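Local coordinates for Hpr(Ser) kinase (Coxiella burnetii, PDB 3TQF) that phosphorylates HPr on a serine and removes that phosphate again, acting as a bifunctional kinase and phosphatase, at the interface of chains A and B. Sequence-based numbering; all coordinates share one arbitrary frame. Chains: chain A/B, Hpr(Ser) kinase.

The interface of chains A and B. Residues chain A 34, 72, 75, 78, 83; chain B 143-144, 147.
A:Leu34 and B:Thr147 reach toward each other tip to tip, and methyl CD2 of A:Leu34 lies 3.7 Å from hydroxyl OG1 of B:Thr147. This is a van der Waals approach of a carbon to the hydroxyl oxygen. The same CD2 also touches CD2 of B:Leu144 at 3.8 Å, while the neighbouring B:Leu143 sets its own CD2 against branch carbon CG of A:Leu34, also at 3.8 Å. One leucine of helix 29-38 thus meets three residues near the start of helix 141-165 of the other chain. Its CG stands anti to the backbone N (chi1 -168°), which carries CD2 outward to the partner helix.

Around this centre B:Leu144 and B:Thr147 make further contacts. B:Leu144 turns CD2 to terminal methyl CD1 of A:Ile75, the two side chains crossing at about a right angle with 4.0 Å between those methyls. CD1 of A:Ile75 also lies 3.9 Å from the backbone O of B:Leu144. B:Thr147 offers its methyl to the other flank: CG2 packs against CD1 of A:Leu83 at 3.8 Å and CD1 of A:Ile78 at 4.0 Å. A:Ile72 lies at the margin, its CD1 toward CD2 of B:Leu144.

The patch is mainly hydrophobic and modest, with 159 Å² hidden in total. It joins two copies of the HPr kinase C-terminal domain within a deposited trimer; the structure alone does not show whether this is the working oligomer.

The rotation of B:Thr147 is probably steadied from within its own helix. With chi1 at -53°, OG1 sits beside the backbone N and CG2 is directed at chain A. OG1 donates a 2.6 Å hydrogen bond to carbonyl O of B:Leu143. The donor lies tilted 30° out of the carbonyl plane of B:Leu143.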
ATOM      1  N   LEU A  34     -11.397   3.889  -2.325  1.00 32.48           N
ATOM      2  CA  LEU A  34     -11.416   2.520  -1.824  1.00 33.49           C
ATOM      3  C   LEU A  34     -10.350   2.310  -0.750  1.00 33.23           C
ATOM      4  O   LEU A  34     -10.648   1.817   0.335  1.00 33.70           O
ATOM      5  CB  LEU A  34     -11.208   1.517  -2.970  1.00 34.67           C
ATOM      6  CG  LEU A  34     -11.477   0.036  -2.648  1.00 36.19           C
ATOM      7  CD1 LEU A  34     -12.927  -0.184  -2.258  1.00 36.36           C
ATOM      8  CD2 LEU A  34     -11.105  -0.863  -3.824  1.00 37.05           C
ATOM      9  N   ILE A  72     -14.674   1.304 -10.125  1.00 41.33           N
ATOM     10  CA  ILE A  72     -13.235   1.176 -10.325  1.00 40.57           C
ATOM     11  C   ILE A  72     -13.009   0.302 -11.547  1.00 42.47           C
ATOM     12  O   ILE A  72     -13.449  -0.846 -11.578  1.00 43.80           O
ATOM     13  CB  ILE A  72     -12.546   0.541  -9.104  1.00 39.65           C
ATOM     14  CG1 ILE A  72     -12.642   1.474  -7.893  1.00 37.82           C
ATOM     15  CG2 ILE A  72     -11.088   0.235  -9.410  1.00 39.73           C
ATOM     16  CD1 ILE A  72     -11.943   0.942  -6.659  1.00 36.94           C
ATOM     17  N   ILE A  75     -12.657  -3.677 -11.830  1.00 45.37           N
ATOM     18  CA  ILE A  75     -13.561  -4.279 -10.860  1.00 45.43           C
ATOM     19  C   ILE A  75     -15.008  -4.089 -11.286  1.00 46.51           C
ATOM     20  O   ILE A  75     -15.790  -5.045 -11.306  1.00 48.45           O
ATOM     21  CB  ILE A  75     -13.389  -3.647  -9.470  1.00 43.02           C
ATOM     22  CG1 ILE A  75     -11.940  -3.777  -8.994  1.00 42.28           C
ATOM     23  CG2 ILE A  75     -14.333  -4.299  -8.472  1.00 43.54           C
ATOM     24  CD1 ILE A  75     -11.648  -3.030  -7.698  1.00 40.05           C
ATOM     25  N   ILE A  78     -18.838  -1.324  -6.972  1.00 43.61           N
ATOM     26  CA  ILE A  78     -18.521  -1.842  -5.653  1.00 43.34           C
ATOM     27  C   ILE A  78     -19.574  -1.362  -4.660  1.00 43.70           C
ATOM     28  O   ILE A  78     -19.633  -0.173  -4.345  1.00 42.08           O
ATOM     29  CB  ILE A  78     -17.134  -1.347  -5.167  1.00 41.16           C
ATOM     30  CG1 ILE A  78     -16.029  -1.763  -6.141  1.00 41.35           C
ATOM     31  CG2 ILE A  78     -16.826  -1.886  -3.772  1.00 41.14           C
ATOM     32  CD1 ILE A  78     -14.678  -1.161  -5.812  1.00 39.30           C
ATOM     33  N   LEU A  83     -19.471  -4.693   1.387  1.00 50.71           N
ATOM     34  CA  LEU A  83     -18.095  -5.171   1.533  1.00 49.97           C
ATOM     35  C   LEU A  83     -17.351  -4.604   2.740  1.00 48.97           C
ATOM     36  O   LEU A  83     -16.432  -5.244   3.243  1.00 49.48           O
ATOM     37  CB  LEU A  83     -17.278  -4.871   0.266  1.00 48.04           C
ATOM     38  CG  LEU A  83     -17.597  -5.644  -1.020  1.00 49.30           C
ATOM     39  CD1 LEU A  83     -16.481  -5.447  -2.028  1.00 47.19           C
ATOM     40  CD2 LEU A  83     -17.806  -7.122  -0.764  1.00 52.16           C
TER
ATOM     41  N   LEU B 143      -5.306  -4.553  -2.676  1.00 34.40           N
ATOM     42  CA  LEU B 143      -6.671  -4.238  -2.269  1.00 34.57           C
ATOM     43  C   LEU B 143      -7.624  -4.421  -3.443  1.00 34.12           C
ATOM     44  O   LEU B 143      -8.748  -4.870  -3.263  1.00 34.17           O
ATOM     45  CB  LEU B 143      -6.759  -2.808  -1.731  1.00 36.07           C
ATOM     46  CG  LEU B 143      -8.142  -2.320  -1.292  1.00 37.01           C
ATOM     47  CD1 LEU B 143      -8.613  -3.060  -0.061  1.00 36.66           C
ATOM     48  CD2 LEU B 143      -8.114  -0.828  -1.044  1.00 38.81           C
ATOM     49  N   LEU B 144      -7.170  -4.073  -4.642  1.00 33.90           N
ATOM     50  CA  LEU B 144      -8.008  -4.176  -5.826  1.00 33.97           C
ATOM     51  C   LEU B 144      -8.323  -5.626  -6.152  1.00 32.84           C
ATOM     52  O   LEU B 144      -9.471  -5.976  -6.414  1.00 33.09           O
ATOM     53  CB  LEU B 144      -7.337  -3.492  -7.021  1.00 34.84           C
ATOM     54  CG  LEU B 144      -7.079  -1.984  -6.874  1.00 35.80           C
ATOM     55  CD1 LEU B 144      -6.593  -1.399  -8.186  1.00 36.51           C
ATOM     56  CD2 LEU B 144      -8.313  -1.261  -6.387  1.00 35.85           C
ATOM     57  N   THR B 147     -10.606  -7.112  -3.562  1.00 32.18           N
ATOM     58  CA  THR B 147     -11.963  -6.622  -3.803  1.00 33.10           C
ATOM     59  C   THR B 147     -12.590  -7.309  -5.018  1.00 33.06           C
ATOM     60  O   THR B 147     -13.771  -7.652  -4.997  1.00 33.82           O
ATOM     61  CB  THR B 147     -11.970  -5.099  -4.003  1.00 33.98           C
ATOM     62  OG1 THR B 147     -11.309  -4.476  -2.896  1.00 34.06           O
ATOM     63  CG2 THR B 147     -13.389  -4.572  -4.093  1.00 35.53           C
TER